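Local atomic coordinates of vestitone reductase (Medicago sativa, PDB entry 2P4H), a protein that catalyses the stereospecific, NADPH-dependent reduction of (3R)-vestitone to (3R,4R)-4'-methoxyisoflavan-2',4,7-triol, the penultimate step in making the defence phytoalexin medicarpin. Residues R40-L45 / L55-A60; G106-C111 / K169-F174; A128-G133 / R285-N290; L207-G212 / E257-L262; H234-E239 / A297-K302. All coordinates share one frame; numbering follows the deposited sequence.

Contact 1: residues R40-L45 / L55-A60; sequences RDVSFL and LHFFNA
The outer end of the Phe-57 ring is the bump of this contact, and the hollow that takes it is formed by Val-42 and Leu-45, one turn apart at the start of helix 43-46. Val-42 meets the ring end with both methyls: CG2 lies 4.0 Å from Phe-57 CZ, and CG1 sits at the same distance from Phe-57 CE2, the two coming obliquely from the same side of the ring plane. Leu-45 closes the other side of the hollow. Its CD1 comes to the ring edge, close to the ring plane, 3.9 Å from Phe-57 CE2. The ring is carried there by chi1 of -64°, which sets CG beside the backbone N and turns the ring out from the strand. Strand 55-57 is the outermost on this side of the seven-stranded parallel sheet of the Rossmann-type fold, next to strand 27-31, and the short helix packs against its flank. A second, smaller bump comes from Leu-55, whose CD2 rests against the helix backbone, 3.8 Å from Leu-45 O, and 4.1 Å from Leu-45 CB. Leu-55 and Leu-45 both reach on to helix 12-23, touching Ile-18 and Ser-15 respectively, and the side chain of Leu-45 also comes within about 4 Å of that of Thr-10, a predicted NADP(+)-binding residue.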
# COMPACT_ATOMS: atom_id res chain seq x y z
N ARG A 40 -6.24 4.01 21.46
CA ARG A 40 -6.19 3.10 22.60
C ARG A 40 -4.75 2.83 23.02
O ARG A 40 -4.38 3.02 24.18
CB ARG A 40 -6.90 1.79 22.25
CG ARG A 40 -6.93 0.78 23.38
CD ARG A 40 -7.74 -0.45 22.99
NE ARG A 40 -9.12 -0.11 22.67
CZ ARG A 40 -10.03 -0.99 22.26
NH1 ARG A 40 -9.71 -2.26 22.12
NH2 ARG A 40 -11.27 -0.58 22.00
N ASP A 41 -3.94 2.39 22.07
CA ASP A 41 -2.53 2.09 22.34
C ASP A 41 -1.66 2.32 21.11
O ASP A 41 -1.73 1.56 20.14
CB ASP A 41 -2.38 0.65 22.82
CG ASP A 41 -0.93 0.25 23.02
OD1 ASP A 41 -0.20 0.99 23.70
OD2 ASP A 41 -0.53 -0.81 22.50
N VAL A 42 -0.85 3.37 21.16
CA VAL A 42 0.04 3.70 20.05
C VAL A 42 1.50 3.58 20.47
O VAL A 42 2.38 4.20 19.87
CB VAL A 42 -0.21 5.14 19.55
CG1 VAL A 42 -1.61 5.26 18.99
CG2 VAL A 42 -0.00 6.14 20.69
N SER A 43 1.75 2.78 21.49
CA SER A 43 3.11 2.58 21.99
C SER A 43 4.08 2.11 20.91
O SER A 43 5.24 2.51 20.90
CB SER A 43 3.11 1.59 23.15
OG SER A 43 2.39 2.11 24.26
N PHE A 44 3.60 1.27 19.99
CA PHE A 44 4.47 0.77 18.94
C PHE A 44 4.91 1.90 18.01
O PHE A 44 5.85 1.74 17.23
CB PHE A 44 3.79 -0.36 18.16
CG PHE A 44 2.63 0.08 17.31
CD1 PHE A 44 2.82 0.41 15.97
CD2 PHE A 44 1.35 0.13 17.85
CE1 PHE A 44 1.74 0.78 15.18
CE2 PHE A 44 0.26 0.51 17.06
CZ PHE A 44 0.46 0.83 15.72
N LEU A 45 4.23 3.04 18.11
CA LEU A 45 4.58 4.21 17.30
C LEU A 45 5.42 5.18 18.13
O LEU A 45 6.47 5.63 17.69
CB LEU A 45 3.32 4.93 16.81
CG LEU A 45 2.51 4.29 15.68
CD1 LEU A 45 1.32 5.18 15.34
CD2 LEU A 45 3.40 4.10 14.45
N LEU A 55 7.30 13.03 16.41
CA LEU A 55 6.01 12.46 16.03
C LEU A 55 4.87 13.13 16.79
O LEU A 55 4.89 13.20 18.02
CB LEU A 55 5.98 10.95 16.29
CG LEU A 55 4.65 10.25 15.99
CD1 LEU A 55 4.30 10.40 14.51
CD2 LEU A 55 4.75 8.78 16.37
N HIS A 56 3.88 13.62 16.05
CA HIS A 56 2.74 14.30 16.65
C HIS A 56 1.42 13.72 16.13
O HIS A 56 1.28 13.44 14.94
CB HIS A 56 2.80 15.79 16.31
CG HIS A 56 4.12 16.42 16.65
ND1 HIS A 56 4.52 16.65 17.95
CD2 HIS A 56 5.13 16.85 15.87
CE1 HIS A 56 5.73 17.18 17.95
NE2 HIS A 56 6.12 17.31 16.70
N PHE A 57 0.46 13.55 17.04
CA PHE A 57 -0.85 13.01 16.68
C PHE A 57 -1.93 14.08 16.58
O PHE A 57 -1.92 15.06 17.34
CB PHE A 57 -1.28 11.95 17.69
CG PHE A 57 -0.40 10.73 17.72
CD1 PHE A 57 0.84 10.76 18.35
CD2 PHE A 57 -0.81 9.56 17.09
CE1 PHE A 57 1.66 9.63 18.36
CE2 PHE A 57 0.00 8.42 17.10
CZ PHE A 57 1.24 8.46 17.74
N PHE A 58 -2.87 13.88 15.66
CA PHE A 58 -3.96 14.82 15.43
C PHE A 58 -5.29 14.11 15.23
O PHE A 58 -5.35 13.06 14.59
CB PHE A 58 -3.68 15.65 14.18
CG PHE A 58 -2.50 16.57 14.31
CD1 PHE A 58 -2.67 17.89 14.71
CD2 PHE A 58 -1.21 16.10 14.06
CE1 PHE A 58 -1.58 18.74 14.84
CE2 PHE A 58 -0.11 16.94 14.19
CZ PHE A 58 -0.30 18.26 14.59
N ASN A 59 -6.35 14.67 15.80
CA ASN A 59 -7.68 14.11 15.61
C ASN A 59 -8.15 14.61 14.25
O ASN A 59 -7.80 15.72 13.84
CB ASN A 59 -8.65 14.60 16.68
CG ASN A 59 -8.46 13.90 18.01
OD1 ASN A 59 -8.45 12.67 18.07
ND2 ASN A 59 -8.32 14.68 19.07
N ALA A 60 -8.93 13.80 13.55
CA ALA A 60 -9.45 14.18 12.25
C ALA A 60 -10.48 13.16 11.80
O ALA A 60 -10.55 12.05 12.33
CB ALA A 60 -8.32 14.26 11.22

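Contact 2: residues G106-C111 / K169-F174; sequences GILKAC and KAVLEF
Helix segments 106-111 and 169-174 run side by side in the same direction: their axes diverge by only 8° and approach to 10.8 Å, with Leu-108 and Val-171 nearest at the CA level. Across that spacing Phe-174 and Leu-108 share most of the bridging about equally. The CG of Phe-174 stands anti to the backbone N (chi1 -173°), which sends the ring across to the other helix, where Leu-108 and Lys-109 receive it at different ends. Leu-108 and the ring lie alongside, pointing opposite ways, with Leu-108 CD2 3.5 Å from Phe-174 CD2, a close apolar contact. The far end of the ring meets the aliphatic part of Lys-109, with CG 3.6 Å from Phe-174 CZ and the lysine side chain crossing at about a right angle. Leu-108 CD2 also reaches the other helix one turn earlier, lying 4.0 Å from Val-171 CG1 and 3.7 Å from the backbone Val-171 O. With the Phe-174 ring cut back to an alanine, the Leu-108 branch and the Lys-109 methylenes would probably lose their shared apolar partner across a gap between the helices. On their inner side Leu-108 and Val-171 both touch Val-182 of the parallel sheet, and Leu-108 also meets Phe-120. Two near-parallel helices layered on one face of a parallel sheet are characteristic of the Rossmann fold.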
# COMPACT_ATOMS: atom_id res chain seq x y z
N GLY A 106 -10.99 14.07 1.44
CA GLY A 106 -10.96 14.92 2.62
C GLY A 106 -9.68 15.70 2.85
O GLY A 106 -9.66 16.94 2.83
N ILE A 107 -8.59 14.98 3.08
CA ILE A 107 -7.32 15.64 3.34
C ILE A 107 -6.75 16.31 2.08
O ILE A 107 -5.98 17.26 2.18
CB ILE A 107 -6.31 14.64 3.96
CG1 ILE A 107 -5.04 15.38 4.38
CG2 ILE A 107 -6.03 13.49 2.99
CD1 ILE A 107 -4.10 14.54 5.22
N LEU A 108 -7.14 15.84 0.90
CA LEU A 108 -6.67 16.46 -0.33
C LEU A 108 -7.32 17.85 -0.47
O LEU A 108 -6.68 18.81 -0.89
CB LEU A 108 -7.01 15.58 -1.54
CG LEU A 108 -6.58 16.09 -2.92
CD1 LEU A 108 -5.07 16.29 -2.97
CD2 LEU A 108 -7.01 15.08 -3.98
N LYS A 109 -8.60 17.95 -0.12
CA LYS A 109 -9.30 19.23 -0.19
C LYS A 109 -8.64 20.21 0.79
O LYS A 109 -8.51 21.40 0.50
CB LYS A 109 -10.78 19.06 0.17
CG LYS A 109 -11.59 18.36 -0.91
CD LYS A 109 -13.00 18.06 -0.42
CE LYS A 109 -13.84 17.39 -1.49
NZ LYS A 109 -15.19 17.04 -0.99
N ALA A 110 -8.22 19.70 1.94
CA ALA A 110 -7.58 20.53 2.95
C ALA A 110 -6.26 21.09 2.43
O ALA A 110 -5.81 22.16 2.85
CB ALA A 110 -7.33 19.72 4.22
N CYS A 111 -5.64 20.35 1.50
CA CYS A 111 -4.36 20.72 0.92
C CYS A 111 -4.44 21.86 -0.10
O CYS A 111 -3.42 22.46 -0.45
CB CYS A 111 -3.73 19.49 0.25
SG CYS A 111 -1.99 19.64 -0.22
N LYS A 169 -9.50 7.51 -8.89
CA LYS A 169 -9.95 8.37 -9.97
C LYS A 169 -10.31 9.75 -9.43
O LYS A 169 -9.98 10.77 -10.02
CB LYS A 169 -11.15 7.77 -10.70
CG LYS A 169 -10.80 6.57 -11.56
CD LYS A 169 -11.97 6.16 -12.44
CE LYS A 169 -11.57 5.07 -13.42
NZ LYS A 169 -12.69 4.74 -14.35
N ALA A 170 -11.00 9.77 -8.29
CA ALA A 170 -11.41 11.04 -7.68
C ALA A 170 -10.19 11.87 -7.29
O ALA A 170 -10.16 13.09 -7.50
CB ALA A 170 -12.29 10.78 -6.47
N VAL A 171 -9.19 11.22 -6.72
CA VAL A 171 -7.97 11.91 -6.29
C VAL A 171 -7.24 12.52 -7.48
O VAL A 171 -6.83 13.69 -7.45
CB VAL A 171 -7.03 10.93 -5.54
CG1 VAL A 171 -5.65 11.54 -5.38
CG2 VAL A 171 -7.62 10.60 -4.18
N LEU A 172 -7.06 11.75 -8.55
CA LEU A 172 -6.36 12.25 -9.73
C LEU A 172 -7.11 13.43 -10.35
O LEU A 172 -6.50 14.44 -10.72
CB LEU A 172 -6.20 11.12 -10.75
CG LEU A 172 -5.23 10.01 -10.33
CD1 LEU A 172 -5.45 8.79 -11.21
CD2 LEU A 172 -3.79 10.50 -10.45
N GLU A 173 -8.43 13.30 -10.47
CA GLU A 173 -9.23 14.36 -11.06
C GLU A 173 -9.20 15.64 -10.22
O GLU A 173 -8.99 16.73 -10.76
CB GLU A 173 -10.67 13.91 -11.23
CG GLU A 173 -11.56 14.93 -11.92
CD GLU A 173 -11.04 15.32 -13.29
OE1 GLU A 173 -10.83 14.42 -14.13
OE2 GLU A 173 -10.84 16.53 -13.53
N PHE A 174 -9.41 15.50 -8.92
CA PHE A 174 -9.41 16.67 -8.04
C PHE A 174 -8.04 17.35 -8.06
O PHE A 174 -7.95 18.57 -8.14
CB PHE A 174 -9.75 16.26 -6.61
CG PHE A 174 -9.93 17.43 -5.68
CD1 PHE A 174 -11.17 18.03 -5.53
CD2 PHE A 174 -8.84 17.95 -4.98
CE1 PHE A 174 -11.33 19.14 -4.70
CE2 PHE A 174 -8.99 19.06 -4.15
CZ PHE A 174 -10.24 19.66 -4.01

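Contact 3: residues A128-G133 / R285-N290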
# COMPACT_ATOMS: atom_id res chain seq x y z
N ALA A 128 -7.43 -1.66 -8.26
CA ALA A 128 -7.90 -0.54 -9.07
C ALA A 128 -7.55 -0.70 -10.55
O ALA A 128 -7.98 0.11 -11.39
CB ALA A 128 -7.33 0.78 -8.54
N VAL A 129 -6.77 -1.73 -10.88
CA VAL A 129 -6.38 -1.97 -12.27
C VAL A 129 -6.62 -3.39 -12.77
O VAL A 129 -6.76 -3.61 -13.97
CB VAL A 129 -4.87 -1.65 -12.52
CG1 VAL A 129 -4.57 -0.21 -12.15
CG2 VAL A 129 -3.99 -2.61 -11.73
N SER A 130 -6.66 -4.35 -11.85
CA SER A 130 -6.79 -5.77 -12.20
C SER A 130 -8.13 -6.32 -12.66
O SER A 130 -8.18 -7.42 -13.22
CB SER A 130 -6.27 -6.61 -11.04
OG SER A 130 -4.93 -6.27 -10.73
N PHE A 131 -9.22 -5.59 -12.44
CA PHE A 131 -10.53 -6.06 -12.85
C PHE A 131 -11.03 -5.28 -14.06
O PHE A 131 -12.10 -4.67 -14.03
CB PHE A 131 -11.54 -5.91 -11.70
CG PHE A 131 -11.19 -6.73 -10.48
CD1 PHE A 131 -10.34 -6.22 -9.51
CD2 PHE A 131 -11.73 -8.00 -10.31
CE1 PHE A 131 -10.02 -6.97 -8.38
CE2 PHE A 131 -11.41 -8.76 -9.19
CZ PHE A 131 -10.56 -8.25 -8.22
N ASN A 132 -10.24 -5.30 -15.13
CA ASN A 132 -10.58 -4.57 -16.36
C ASN A 132 -11.39 -5.37 -17.38
O ASN A 132 -11.70 -4.86 -18.46
CB ASN A 132 -9.29 -4.06 -17.02
CG ASN A 132 -8.23 -5.13 -17.16
OD1 ASN A 132 -7.64 -5.57 -16.17
ND2 ASN A 132 -7.99 -5.57 -18.39
N GLY A 133 -11.74 -6.60 -17.04
CA GLY A 133 -12.53 -7.42 -17.94
C GLY A 133 -11.75 -8.07 -19.06
O GLY A 133 -12.26 -8.95 -19.75
N ARG A 285 -4.54 -16.06 -11.17
CA ARG A 285 -3.20 -15.69 -11.62
C ARG A 285 -3.25 -14.19 -11.86
O ARG A 285 -3.70 -13.74 -12.92
CB ARG A 285 -2.86 -16.43 -12.92
CG ARG A 285 -2.85 -17.95 -12.82
CD ARG A 285 -1.54 -18.48 -12.23
NE ARG A 285 -1.58 -19.93 -12.05
CZ ARG A 285 -0.56 -20.67 -11.62
NH1 ARG A 285 0.61 -20.10 -11.33
NH2 ARG A 285 -0.71 -21.98 -11.47
N LEU A 286 -2.79 -13.41 -10.88
CA LEU A 286 -2.82 -11.96 -10.99
C LEU A 286 -1.86 -11.41 -12.03
O LEU A 286 -0.83 -12.02 -12.32
CB LEU A 286 -2.53 -11.33 -9.63
CG LEU A 286 -3.51 -11.74 -8.53
CD1 LEU A 286 -3.05 -11.17 -7.20
CD2 LEU A 286 -4.91 -11.25 -8.89
N PRO A 287 -2.18 -10.25 -12.60
CA PRO A 287 -1.33 -9.62 -13.62
C PRO A 287 -0.08 -8.98 -13.05
O PRO A 287 -0.04 -8.57 -11.89
CB PRO A 287 -2.26 -8.59 -14.25
CG PRO A 287 -3.09 -8.16 -13.09
CD PRO A 287 -3.41 -9.47 -12.40
N ASP A 288 0.95 -8.90 -13.89
CA ASP A 288 2.20 -8.26 -13.53
C ASP A 288 1.92 -6.76 -13.72
O ASP A 288 1.49 -6.34 -14.80
CB ASP A 288 3.30 -8.74 -14.47
CG ASP A 288 4.66 -8.09 -14.20
OD1 ASP A 288 4.84 -7.48 -13.13
OD2 ASP A 288 5.55 -8.22 -15.07
N LEU A 289 2.11 -5.97 -12.67
CA LEU A 289 1.89 -4.53 -12.76
C LEU A 289 3.25 -3.92 -13.12
O LEU A 289 4.07 -3.62 -12.24
CB LEU A 289 1.36 -3.98 -11.43
CG LEU A 289 0.17 -4.77 -10.84
CD1 LEU A 289 -0.31 -4.09 -9.57
CD2 LEU A 289 -0.97 -4.85 -11.86
N ASN A 290 3.48 -3.77 -14.42
CA ASN A 290 4.72 -3.24 -14.99
C ASN A 290 5.16 -1.97 -14.26
O ASN A 290 4.46 -0.97 -14.27
CB ASN A 290 4.52 -2.96 -16.48
CG ASN A 290 5.82 -2.81 -17.24
OD1 ASN A 290 5.82 -2.81 -18.47
ND2 ASN A 290 6.92 -2.66 -16.52
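Neither segment has a helix here, and the backbones come nearest at Ser-130 and Pro-287, whose CA atoms are 6.8 Å apart, while Val-129 and Leu-289 stand further off at 8.7 Å. Ser-130 reaches Pro-287 with its hydroxyl: OG lies 3.5 Å from Pro-287 CG and 3.9 Å from Pro-287 CD. With chi1 at -57° that oxygen sits beside the serine's own backbone N, and its hydrogen-bond partner is Gly-126 O, outside the two segments. Alongside, the side chains of Val-129 and Leu-289 cross obliquely, CG2 of Val-129 meeting Leu-289 CD2 at 3.8 Å. Leu-139 of strand 138-139, the partner of strand 288-289 in a two-stranded parallel sheet, touches both Val-129 and Pro-287, and His-223 flanks Ser-130 and Leu-289. With no hydrogen bond across it, the contact holds by van der Waals packing, carbon on carbon at Val-129 and Leu-289, hydroxyl oxygen on ring carbons at Ser-130 and Pro-287; the serine oxygen, satisfied by Gly-126 O, needs no polar mate at the proline.

Contact 4: residues L207-G212 / E257-L262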
# COMPACT_ATOMS: atom_id res chain seq x y z
N LEU A 207 2.09 -15.55 2.76
CA LEU A 207 2.73 -16.67 3.44
C LEU A 207 1.85 -17.90 3.55
O LEU A 207 2.06 -18.76 4.40
CB LEU A 207 3.18 -16.24 4.84
CG LEU A 207 4.24 -15.14 4.91
CD1 LEU A 207 4.68 -14.93 6.35
CD2 LEU A 207 5.44 -15.53 4.05
N VAL A 208 0.87 -18.01 2.66
CA VAL A 208 -0.04 -19.15 2.67
C VAL A 208 0.66 -20.51 2.67
O VAL A 208 0.19 -21.45 3.31
CB VAL A 208 -1.04 -19.06 1.49
CG1 VAL A 208 -0.30 -19.10 0.16
CG2 VAL A 208 -2.06 -20.18 1.58
N LEU A 209 1.79 -20.62 1.98
CA LEU A 209 2.50 -21.90 1.93
C LEU A 209 3.17 -22.29 3.25
O LEU A 209 3.44 -23.47 3.47
CB LEU A 209 3.53 -21.91 0.79
CG LEU A 209 2.98 -21.85 -0.64
CD1 LEU A 209 4.14 -22.02 -1.61
CD2 LEU A 209 1.93 -22.93 -0.87
N VAL A 210 3.45 -21.32 4.12
CA VAL A 210 4.08 -21.64 5.40
C VAL A 210 3.16 -21.40 6.60
O VAL A 210 3.41 -21.94 7.68
CB VAL A 210 5.37 -20.83 5.62
CG1 VAL A 210 6.40 -21.19 4.56
CG2 VAL A 210 5.07 -19.34 5.60
N LEU A 211 2.11 -20.61 6.40
CA LEU A 211 1.16 -20.28 7.47
C LEU A 211 -0.19 -20.96 7.31
O LEU A 211 -0.88 -21.25 8.29
CB LEU A 211 0.93 -18.77 7.53
CG LEU A 211 1.97 -17.88 8.19
CD1 LEU A 211 1.64 -16.41 7.94
CD2 LEU A 211 2.01 -18.18 9.67
N GLY A 212 -0.58 -21.21 6.06
CA GLY A 212 -1.87 -21.83 5.82
C GLY A 212 -1.81 -23.23 5.24
O GLY A 212 -0.75 -23.85 5.16
N GLU A 257 4.19 -21.63 -7.76
CA GLU A 257 5.15 -22.72 -7.97
C GLU A 257 6.57 -22.24 -7.69
O GLU A 257 7.38 -22.96 -7.10
CB GLU A 257 5.05 -23.25 -9.40
CG GLU A 257 3.71 -23.90 -9.75
CD GLU A 257 2.64 -22.91 -10.19
OE1 GLU A 257 1.52 -23.36 -10.52
OE2 GLU A 257 2.91 -21.69 -10.22
N GLU A 258 6.89 -21.02 -8.12
CA GLU A 258 8.22 -20.47 -7.88
C GLU A 258 8.34 -20.13 -6.40
O GLU A 258 9.41 -20.24 -5.80
CB GLU A 258 8.45 -19.24 -8.76
CG GLU A 258 8.45 -19.59 -10.25
CD GLU A 258 8.77 -18.41 -11.14
OE1 GLU A 258 8.64 -18.56 -12.38
OE2 GLU A 258 9.15 -17.34 -10.63
N MET A 259 7.22 -19.72 -5.81
CA MET A 259 7.16 -19.41 -4.39
C MET A 259 7.54 -20.68 -3.62
O MET A 259 8.35 -20.64 -2.68
CB MET A 259 5.73 -18.97 -4.06
CG MET A 259 5.46 -18.60 -2.62
SD MET A 259 3.71 -18.19 -2.43
CE MET A 259 3.74 -16.41 -2.46
N SER A 260 6.96 -21.81 -4.02
CA SER A 260 7.25 -23.08 -3.37
C SER A 260 8.73 -23.45 -3.46
O SER A 260 9.33 -23.89 -2.48
CB SER A 260 6.42 -24.19 -4.02
OG SER A 260 6.84 -25.46 -3.55
N GLN A 261 9.32 -23.28 -4.64
CA GLN A 261 10.73 -23.61 -4.80
C GLN A 261 11.62 -22.74 -3.92
O GLN A 261 12.54 -23.24 -3.27
CB GLN A 261 11.16 -23.50 -6.26
CG GLN A 261 10.44 -24.50 -7.16
CD GLN A 261 10.97 -24.52 -8.58
OE1 GLN A 261 11.24 -23.48 -9.17
NE2 GLN A 261 11.12 -25.72 -9.13
N LEU A 262 11.34 -21.45 -3.87
CA LEU A 262 12.13 -20.54 -3.06
C LEU A 262 12.02 -20.87 -1.57
O LEU A 262 13.02 -21.05 -0.89
CB LEU A 262 11.69 -19.09 -3.30
CG LEU A 262 12.40 -17.96 -2.54
CD1 LEU A 262 12.03 -16.63 -3.17
CD2 LEU A 262 12.03 -17.96 -1.07
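Leu-209 puts one methyl, CD1, into the surface of helix 256-266, joining the short helix 208-211 to it in a helix-on-helix packing remote from the predicted cofactor residues. That methyl lies 3.8 Å from Met-259 CG and 3.9 Å from Met-259 SD, so the thioether chain runs past it. The same methyl also touches the helix backbone, 3.7 Å from Ser-260 N and as close to Ser-260 CA. Met-259 gets there with CG anti to its backbone N (chi1 180°) and then bends at chi3, -100°, its sulfur passing 4.1 Å from Leu-209 CG as the two side chains cross. In the next shell, helix 305-319 stands behind: Phe-309 touches Met-259, and Leu-207 packs on Ile-313 and Cys-316. The hydroxyl of Ser-260 is turned to another partner, Leu-273 O. The short helix that carries Leu-209 is closed by Leu-207 O, which accepts two backbone N-H groups, from Val-210 N at 2.9 Å and from Leu-211 N at 2.7 Å.

Contact 5: residues H234-E239 / A297-K302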
# COMPACT_ATOMS: atom_id res chain seq x y z
N HIS A 234 7.87 6.48 -1.55
CA HIS A 234 7.17 7.67 -1.09
C HIS A 234 8.16 8.82 -0.90
O HIS A 234 7.93 9.93 -1.37
CB HIS A 234 6.47 7.41 0.26
CG HIS A 234 5.14 6.72 0.13
ND1 HIS A 234 3.94 7.37 0.29
CD2 HIS A 234 4.83 5.43 -0.13
CE1 HIS A 234 2.95 6.51 0.14
NE2 HIS A 234 3.46 5.32 -0.12
N ILE A 235 9.26 8.54 -0.22
CA ILE A 235 10.27 9.56 0.02
C ILE A 235 10.90 10.02 -1.29
O ILE A 235 11.13 11.22 -1.50
CB ILE A 235 11.35 9.04 0.99
CG1 ILE A 235 10.72 8.78 2.36
CG2 ILE A 235 12.49 10.04 1.11
CD1 ILE A 235 11.66 8.16 3.38
N TYR A 236 11.17 9.08 -2.19
CA TYR A 236 11.76 9.42 -3.48
C TYR A 236 10.87 10.38 -4.28
O TYR A 236 11.34 11.40 -4.80
CB TYR A 236 12.00 8.15 -4.31
CG TYR A 236 12.66 8.44 -5.64
CD1 TYR A 236 14.04 8.57 -5.74
CD2 TYR A 236 11.89 8.64 -6.79
CE1 TYR A 236 14.65 8.91 -6.95
CE2 TYR A 236 12.48 8.98 -8.00
CZ TYR A 236 13.86 9.11 -8.08
OH TYR A 236 14.45 9.43 -9.27
N LEU A 237 9.59 10.06 -4.37
CA LEU A 237 8.66 10.89 -5.12
C LEU A 237 8.40 12.24 -4.45
O LEU A 237 8.00 13.20 -5.11
CB LEU A 237 7.35 10.12 -5.35
CG LEU A 237 7.56 8.90 -6.26
CD1 LEU A 237 6.32 8.02 -6.24
CD2 LEU A 237 7.87 9.37 -7.67
N LEU A 238 8.62 12.31 -3.15
CA LEU A 238 8.45 13.57 -2.43
C LEU A 238 9.65 14.47 -2.69
O LEU A 238 9.50 15.68 -2.85
CB LEU A 238 8.33 13.31 -0.92
CG LEU A 238 8.46 14.55 -0.02
CD1 LEU A 238 7.28 15.48 -0.24
CD2 LEU A 238 8.53 14.11 1.43
N GLU A 239 10.84 13.87 -2.73
CA GLU A 239 12.09 14.62 -2.91
C GLU A 239 12.51 14.89 -4.36
O GLU A 239 13.30 15.79 -4.61
CB GLU A 239 13.24 13.89 -2.20
CG GLU A 239 12.98 13.61 -0.72
CD GLU A 239 14.16 12.93 -0.04
OE1 GLU A 239 14.91 12.18 -0.73
OE2 GLU A 239 14.35 13.12 1.18
N ALA A 297 11.79 6.73 -13.99
CA ALA A 297 11.79 8.00 -13.28
C ALA A 297 13.00 8.14 -12.36
O ALA A 297 13.19 9.18 -11.74
CB ALA A 297 10.50 8.17 -12.48
N GLY A 298 13.79 7.08 -12.25
CA GLY A 298 14.98 7.15 -11.42
C GLY A 298 14.97 6.41 -10.09
O GLY A 298 16.00 6.33 -9.43
N PHE A 299 13.81 5.89 -9.69
CA PHE A 299 13.72 5.16 -8.43
C PHE A 299 14.39 3.79 -8.57
O PHE A 299 14.27 3.14 -9.60
CB PHE A 299 12.25 4.95 -8.04
CG PHE A 299 12.08 4.18 -6.76
CD1 PHE A 299 12.46 4.74 -5.54
CD2 PHE A 299 11.57 2.89 -6.78
CE1 PHE A 299 12.32 4.01 -4.35
CE2 PHE A 299 11.43 2.15 -5.59
CZ PHE A 299 11.81 2.72 -4.38
N ASP A 300 15.09 3.37 -7.53
CA ASP A 300 15.75 2.07 -7.54
C ASP A 300 15.26 1.23 -6.37
O ASP A 300 15.28 1.68 -5.23
CB ASP A 300 17.27 2.24 -7.42
CG ASP A 300 17.88 2.96 -8.61
OD1 ASP A 300 17.56 4.15 -8.82
OD2 ASP A 300 18.67 2.33 -9.34
N PHE A 301 14.80 0.02 -6.67
CA PHE A 301 14.33 -0.87 -5.62
C PHE A 301 15.54 -1.43 -4.88
O PHE A 301 16.54 -1.80 -5.49
CB PHE A 301 13.48 -2.00 -6.20
CG PHE A 301 12.10 -1.56 -6.60
CD1 PHE A 301 11.87 -0.97 -7.84
CD2 PHE A 301 11.05 -1.68 -5.70
CE1 PHE A 301 10.61 -0.49 -8.17
CE2 PHE A 301 9.78 -1.21 -6.03
CZ PHE A 301 9.56 -0.61 -7.26
N LYS A 302 15.42 -1.50 -3.56
CA LYS A 302 16.49 -1.98 -2.70
C LYS A 302 16.42 -3.45 -2.32
O LYS A 302 17.46 -4.10 -2.13
CB LYS A 302 16.50 -1.13 -1.42
CG LYS A 302 17.47 -1.59 -0.34
CD LYS A 302 17.42 -0.66 0.86
CE LYS A 302 18.34 -1.13 1.97
NZ LYS A 302 18.32 -0.21 3.14
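Ala-297 and Tyr-236 begin the contact, joined by the hydrogen bond that Tyr-236 OH gives to Ala-297 O over 2.8 Å. The donor lies 24° out of the carbonyl plane, while the oxygen itself sits near the plane of the tyrosine ring, at its edge. Gly-298 follows with a positive phi, ending helix 292-296 in a Schellman motif; its C comes 3.2 Å from Tyr-236 OH, and any CB there would collide with that hydroxyl. Phe-299 lies over one face of the tyrosine ring. Its CB stands 4.1 Å from the centroid of the Tyr-236 ring in a CH-pi contact, and its ring presents an edge to the tyrosine face, offset, with planes at 63° and centroids 5.6 Å apart. The leading atom is CD1, 3.7 Å from Tyr-236 CB. On the helix side, chi1 of -178° swings Tyr-236 outward from helix 227-239 so that its hydroxyl can reach the loop. A leucine in its place would probably leave Ala-297 O without this donor and Phe-299 without the flat ring it packs on. Further along, Phe-301 takes Phe-299 CE2 over the centre of its ring, 3.5 Å above the plane. The arrangement is that of a Schellman motif ending one helix, 292-296, with the loop that leaves it docked on another, helix 227-239 of the Rossmann-type domain.

How the contacts relate
Contacts 3 and 4 are the buried ones, and every touching residue of contact 4 is buried; contacts 1, 2 and 5 are only partly so. Contacts 1 and 2 belong to the Rossmann-type domain, against the edge strand and on one face of the parallel sheet respectively; contact 5 ties a helix of that domain to a later loop. Helix 158-177 links contacts 2 and 3, lending one segment to the former and touching Ala-128 and Phe-131 of the latter. Only contact 5 has a hydrogen bond across its segments; the other four rely on van der Waals packing, mostly apolar. Contacts 3 and 4 are joined directly by the salt bridge of Arg-285 NH2 with Glu-257 OE1, 2.8 Å.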